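Local coordinates for putative uncharacterized protein (Coprinopsis cinerea, PDB 3W9A) that probably hydrolyses beta-glucans, as the catalytic domain of a fungal glycoside hydrolase family 131 protein with a beta-jelly-roll fold, at residues Thr192-Asp195 and Ser196-His200; Asn86-Leu89 and Gly90-Asn93. All blocks are in the same frame, centred on the assembly; numbering follows the deposited sequence.

Contact 1: residues Thr192-Asp195 and Ser196-His200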
ATOM      1  N   THR A 192       8.789  13.713   7.556  1.00 15.73           N
ATOM      2  CA  THR A 192       8.485  13.128   6.253  1.00 15.27           C
ATOM      3  C   THR A 192       9.705  12.643   5.474  1.00 14.78           C
ATOM      4  O   THR A 192       9.608  12.423   4.269  1.00 14.24           O
ATOM      5  CB  THR A 192       7.765  14.163   5.372  1.00 15.17           C
ATOM      6  OG1 THR A 192       8.543  15.369   5.342  1.00 15.15           O
ATOM      7  CG2 THR A 192       6.377  14.456   5.921  1.00 15.49           C
ATOM      8  N   PHE A 193      10.848  12.479   6.135  1.00 14.34           N
ATOM      9  CA  PHE A 193      12.029  12.069   5.420  1.00 14.03           C
ATOM     10  C   PHE A 193      11.812  10.701   4.792  1.00 13.29           C
ATOM     11  O   PHE A 193      11.388   9.755   5.452  1.00 12.70           O
ATOM     12  CB  PHE A 193      13.288  12.012   6.291  1.00 14.46           C
ATOM     13  CG  PHE A 193      14.466  11.430   5.551  1.00 15.04           C
ATOM     14  CD1 PHE A 193      15.145  12.193   4.615  1.00 15.13           C
ATOM     15  CD2 PHE A 193      14.839  10.103   5.726  1.00 14.79           C
ATOM     16  CE1 PHE A 193      16.205  11.663   3.903  1.00 15.33           C
ATOM     17  CE2 PHE A 193      15.896   9.568   5.016  1.00 14.74           C
ATOM     18  CZ  PHE A 193      16.582  10.352   4.106  1.00 15.08           C
ATOM     19  N   THR A 194      12.101  10.615   3.504  1.00 12.89           N
ATOM     20  CA  THR A 194      12.230   9.328   2.841  1.00 12.79           C
ATOM     21  C   THR A 194      13.509   9.312   2.020  1.00 12.31           C
ATOM     22  O   THR A 194      13.912  10.344   1.480  1.00 12.65           O
ATOM     23  CB  THR A 194      11.016   9.034   1.950  1.00 12.67           C
ATOM     24  OG1 THR A 194      11.281   7.897   1.150  1.00 12.51           O
ATOM     25  CG2 THR A 194      10.713  10.203   1.022  1.00 13.37           C
ATOM     26  N   ASP A 195      14.135   8.144   1.924  1.00 12.30           N
ATOM     27  CA  ASP A 195      15.320   7.956   1.077  1.00 11.71           C
ATOM     28  C   ASP A 195      14.947   7.446  -0.325  1.00 11.72           C
ATOM     29  O   ASP A 195      15.803   6.999  -1.088  1.00 11.95           O
ATOM     30  CB  ASP A 195      16.308   7.015   1.773  1.00 11.88           C
ATOM     31  CG  ASP A 195      15.817   5.570   1.868  1.00 11.67           C
ATOM     32  OD1 ASP A 195      14.739   5.213   1.374  1.00 10.81           O
ATOM     33  OD2 ASP A 195      16.544   4.773   2.458  1.00 12.08           O
ATOM     34  N   SER A 196      13.651   7.487  -0.633  1.00 11.59           N
ATOM     35  CA  SER A 196      13.085   7.020  -1.896  1.00 11.88           C
ATOM     36  C   SER A 196      13.234   5.508  -2.176  1.00 11.95           C
ATOM     37  O   SER A 196      12.908   5.067  -3.261  1.00 11.59           O
ATOM     38  CB  SER A 196      13.605   7.846  -3.081  1.00 11.68           C
ATOM     39  OG  SER A 196      13.368   9.209  -2.852  1.00 11.55           O
ATOM     40  N   ARG A 197      13.671   4.732  -1.187  1.00 12.24           N
ATOM     41  CA  ARG A 197      13.606   3.278  -1.261  1.00 13.36           C
ATOM     42  C   ARG A 197      13.176   2.711   0.083  1.00 12.45           C
ATOM     43  O   ARG A 197      13.716   1.702   0.559  1.00 11.92           O
ATOM     44  CB  ARG A 197      14.950   2.697  -1.716  1.00 14.87           C
ATOM     45  CG  ARG A 197      16.102   3.044  -0.794  1.00 16.94           C
ATOM     46  CD  ARG A 197      17.433   2.606  -1.356  1.00 19.26           C
ATOM     47  NE  ARG A 197      17.926   3.563  -2.344  1.00 21.45           N
ATOM     48  CZ  ARG A 197      19.189   3.638  -2.756  1.00 23.66           C
ATOM     49  NH1 ARG A 197      20.113   2.815  -2.263  1.00 24.28           N
ATOM     50  NH2 ARG A 197      19.538   4.556  -3.656  1.00 24.53           N
ATOM     51  N   ASP A 198      12.194   3.371   0.694  1.00 11.85           N
ATOM     52  CA  ASP A 198      11.731   2.990   2.027  1.00 11.59           C
ATOM     53  C   ASP A 198      10.203   3.095   2.218  1.00 11.12           C
ATOM     54  O   ASP A 198       9.731   3.144   3.343  1.00 10.54           O
ATOM     55  CB  ASP A 198      12.463   3.830   3.079  1.00 11.95           C
ATOM     56  CG  ASP A 198      12.135   5.310   2.977  1.00 12.15           C
ATOM     57  OD1 ASP A 198      11.280   5.671   2.136  1.00 11.89           O
ATOM     58  OD2 ASP A 198      12.747   6.100   3.734  1.00 12.41           O
ATOM     59  N   PHE A 199       9.448   3.094   1.122  1.00 10.78           N
ATOM     60  CA  PHE A 199       8.014   2.987   1.202  1.00 10.83           C
ATOM     61  C   PHE A 199       7.573   1.537   0.964  1.00 10.95           C
ATOM     62  O   PHE A 199       7.890   0.932  -0.073  1.00 11.48           O
ATOM     63  CB  PHE A 199       7.356   3.934   0.210  1.00 10.69           C
ATOM     64  CG  PHE A 199       5.856   3.942   0.305  1.00 10.70           C
ATOM     65  CD1 PHE A 199       5.226   4.439   1.447  1.00 10.70           C
ATOM     66  CD2 PHE A 199       5.074   3.449  -0.720  1.00 10.58           C
ATOM     67  CE1 PHE A 199       3.856   4.433   1.548  1.00 10.56           C
ATOM     68  CE2 PHE A 199       3.688   3.444  -0.618  1.00 10.66           C
ATOM     69  CZ  PHE A 199       3.082   3.941   0.522  1.00 10.57           C
ATOM     70  N   HIS A 200       6.840   0.987   1.924  1.00 11.01           N
ATOM     71  CA  HIS A 200       6.557  -0.441   1.969  1.00 10.94           C
ATOM     72  C   HIS A 200       5.183  -0.722   1.422  1.00 11.30           C
ATOM     73  O   HIS A 200       4.177  -0.497   2.095  1.00 10.99           O
ATOM     74  CB  HIS A 200       6.710  -0.972   3.396  1.00 10.75           C
ATOM     75  CG  HIS A 200       8.120  -0.887   3.898  1.00 10.69           C
ATOM     76  ND1 HIS A 200       8.829  -1.984   4.349  1.00 10.47           N
ATOM     77  CD2 HIS A 200       8.977   0.160   3.948  1.00 10.23           C
ATOM     78  CE1 HIS A 200      10.038  -1.600   4.706  1.00 10.30           C
ATOM     79  NE2 HIS A 200      10.153  -0.306   4.469  1.00 10.13           N
TER
HETATM   80  O   HOH W   1      11.009   6.757   5.985  1.00  7.49           O
HETATM   81  O   HOH W   2      14.818  10.641  -1.549  1.00  7.89           O
HETATM   82  O   HOH W   3      16.388   5.815  -3.322  1.00 14.76           O
HETATM   83  O   HOH W   4      15.574   2.251   2.640  1.00 17.22           O
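Asp195, Ser196 and Asp198 close a tight turn just before strand 199-201 of the jelly roll, where an ST turn and an Asx turn overlap. In the first, Ser196 N donates to Thr194 OG1 at 3.0 Å; in the second, Arg197 N reaches Asp195 OD1 at 2.8 Å, from above the carboxylate plane. Asp195 suits this job because its CG, set between backbone N and carbonyl carbon (chi1 69°), swings OD1 back over the following peptides. Asp198 grips the start of the turn with both oxygens: Thr194 OG1 donates to OD1, 2.4 Å in the model, a doubtfully short separation, and Asp195 N donates to OD2 at 3.1 Å. Asp195 OD1 and Asp198 OD2 are 3.2 Å apart, like charges probably offset by these N-H donors and by a water donating to Phe193 O and Asp198 OD2. Replacing Asp198 with an alanine would probably leave Thr194 OG1 and Asp195 N without these acceptors and let the turn flex. Ser196's short side chain holds its hydroxyl toward the 86-93 loop, where Leu89 N is its partner. A further water donates to Asp195 O and accepts from Arg197 NE at 2.9 Å, lying at the guanidinium edge in its plane.

Contact 2: residues Asn86-Leu89 and Gly90-Asn93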
ATOM      1  N   ASN A  86      14.999   5.774  -9.751  1.00 11.23           N
ATOM      2  CA  ASN A  86      16.108   6.709  -9.558  1.00 11.54           C
ATOM      3  C   ASN A  86      15.629   8.107  -9.230  1.00 11.28           C
ATOM      4  O   ASN A  86      16.439   8.975  -8.946  1.00 11.49           O
ATOM      5  CB  ASN A  86      16.969   6.807 -10.812  1.00 12.39           C
ATOM      6  CG  ASN A  86      17.737   5.535 -11.093  1.00 13.12           C
ATOM      7  OD1 ASN A  86      17.917   4.661 -10.224  1.00 12.74           O
ATOM      8  ND2 ASN A  86      18.203   5.425 -12.322  1.00 14.41           N
ATOM      9  N   ALA A  87      14.322   8.320  -9.299  1.00 11.04           N
ATOM     10  CA  ALA A  87      13.724   9.623  -9.000  1.00 11.08           C
ATOM     11  C   ALA A  87      13.760   9.988  -7.531  1.00 10.99           C
ATOM     12  O   ALA A  87      13.917   9.133  -6.668  1.00 11.34           O
ATOM     13  CB  ALA A  87      12.279   9.635  -9.481  1.00 11.13           C
ATOM     14  N   ASN A  88      13.521  11.259  -7.237  1.00 11.29           N
ATOM     15  CA  ASN A  88      13.374  11.710  -5.867  1.00 11.54           C
ATOM     16  C   ASN A  88      11.910  11.627  -5.464  1.00 11.73           C
ATOM     17  O   ASN A  88      11.085  12.423  -5.917  1.00 11.82           O
ATOM     18  CB  ASN A  88      13.921  13.143  -5.692  1.00 11.52           C
ATOM     19  CG  ASN A  88      14.101  13.534  -4.238  1.00 11.26           C
ATOM     20  OD1 ASN A  88      13.407  13.039  -3.362  1.00 11.03           O
ATOM     21  ND2 ASN A  88      15.032  14.436  -3.979  1.00 11.30           N
ATOM     22  N   LEU A  89      11.590  10.657  -4.610  1.00 11.62           N
ATOM     23  CA  LEU A  89      10.225  10.494  -4.129  1.00 11.96           C
ATOM     24  C   LEU A  89       9.962  11.259  -2.820  1.00 11.88           C
ATOM     25  O   LEU A  89       8.962  11.005  -2.133  1.00 11.43           O
ATOM     26  CB  LEU A  89       9.925   9.003  -3.934  1.00 12.12           C
ATOM     27  CG  LEU A  89      10.224   8.105  -5.130  1.00 11.99           C
ATOM     28  CD1 LEU A  89       9.898   6.650  -4.779  1.00 11.79           C
ATOM     29  CD2 LEU A  89       9.415   8.561  -6.340  1.00 11.98           C
ATOM     30  N   GLY A  90      10.858  12.189  -2.484  1.00 11.36           N
ATOM     31  CA  GLY A  90      10.807  12.857  -1.210  1.00 12.05           C
ATOM     32  C   GLY A  90      11.153  14.335  -1.253  1.00 12.20           C
ATOM     33  O   GLY A  90      11.643  14.886  -0.268  1.00 11.93           O
ATOM     34  N   GLN A  91      10.885  14.976  -2.384  1.00 12.86           N
ATOM     35  CA  GLN A  91      10.941  16.433  -2.474  1.00 13.16           C
ATOM     36  C   GLN A  91       9.629  16.998  -3.004  1.00 13.18           C
ATOM     37  O   GLN A  91       8.912  16.337  -3.756  1.00 13.31           O
ATOM     38  CB  GLN A  91      12.087  16.870  -3.376  1.00 13.35           C
ATOM     39  CG  GLN A  91      11.855  16.599  -4.843  1.00 13.77           C
ATOM     40  CD  GLN A  91      13.029  16.986  -5.701  1.00 14.18           C
ATOM     41  OE1 GLN A  91      13.196  16.493  -6.829  1.00 15.74           O
ATOM     42  NE2 GLN A  91      13.833  17.877  -5.193  1.00 13.44           N
ATOM     43  N   GLY A  92       9.336  18.239  -2.627  1.00 13.36           N
ATOM     44  CA  GLY A  92       8.140  18.917  -3.077  1.00 13.22           C
ATOM     45  C   GLY A  92       6.899  18.326  -2.457  1.00 13.26           C
ATOM     46  O   GLY A  92       6.957  17.745  -1.377  1.00 13.84           O
ATOM     47  N   ASN A  93       5.782  18.479  -3.153  1.00 13.13           N
ATOM     48  CA  ASN A  93       4.506  17.928  -2.732  1.00 13.63           C
ATOM     49  C   ASN A  93       4.141  16.770  -3.655  1.00 12.80           C
ATOM     50  O   ASN A  93       3.943  16.953  -4.847  1.00 13.37           O
ATOM     51  CB  ASN A  93       3.442  19.042  -2.746  1.00 14.50           C
ATOM     52  CG  ASN A  93       2.058  18.560  -2.358  1.00 14.79           C
ATOM     53  OD1 ASN A  93       1.890  17.596  -1.608  1.00 14.84           O
ATOM     54  ND2 ASN A  93       1.054  19.265  -2.839  1.00 14.98           N
TER
HETATM   55  O   HOH W   5      11.120  14.432  -7.654  1.00  8.81           O
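This is a local Asx turn with an amide stack beside it, set in the loop that carries the chain from strand 77-83 to strand 93-101, and so from one sheet of the jelly roll to the other. Asn88 OD1 accepts the backbone N-H of Gly90 at 2.8 Å, the donor tilted 20° from the carbonyl plane. With CG anti to the backbone N (chi1 -166°), the carboxamide of Asn88 is carried toward the next residues, and its length is right for reaching an N-H two places on. Gly90 suits the spot by having no side chain, since a CB there would be tight against Leu89 C and close to Asn88 OD1. Gln91 comes back over the carboxamide: the two amide planes lie 18° apart and stack, with Asn88 ND2 3.7 Å from Gln91 CD, while the side chains as wholes cross at about a right angle. Long and polar, Gln91 can spread over its partner and still suit an exposed site. Leu89 turns the other way; its hydrophobic side chain packs on Val4 and Trp5, and its carbonyl oxygen is hydrogen-bonded to Tyr96 OH. A water ties the Gln91 side chain to the Asn88 main chain, donating to Asn88 O at 2.7 Å and to Gln91 OE1 at 3.0 Å.

How the contacts relate
Contact 2 comes first along the chain and closes before contact 1 opens, yet the two lie side by side in the folded domain, their centres about 9 Å apart. Both pass between the two antiparallel sheets, in opposite senses: residues 86-93 follow strand 77-83 and end at the start of strand 93-101, whereas residues 192-200 follow strand 182-189 and run into strand 199-201. The loops join directly where Ser196 OG lies 2.9 Å from Leu89 N, a probable hydrogen bond, and where Thr194 CG2 packs against Gly90 CA at 3.5 Å. Two sequence-distant crossings, each folded round its own Asx turn, are thereby tied together on one side of the jelly roll.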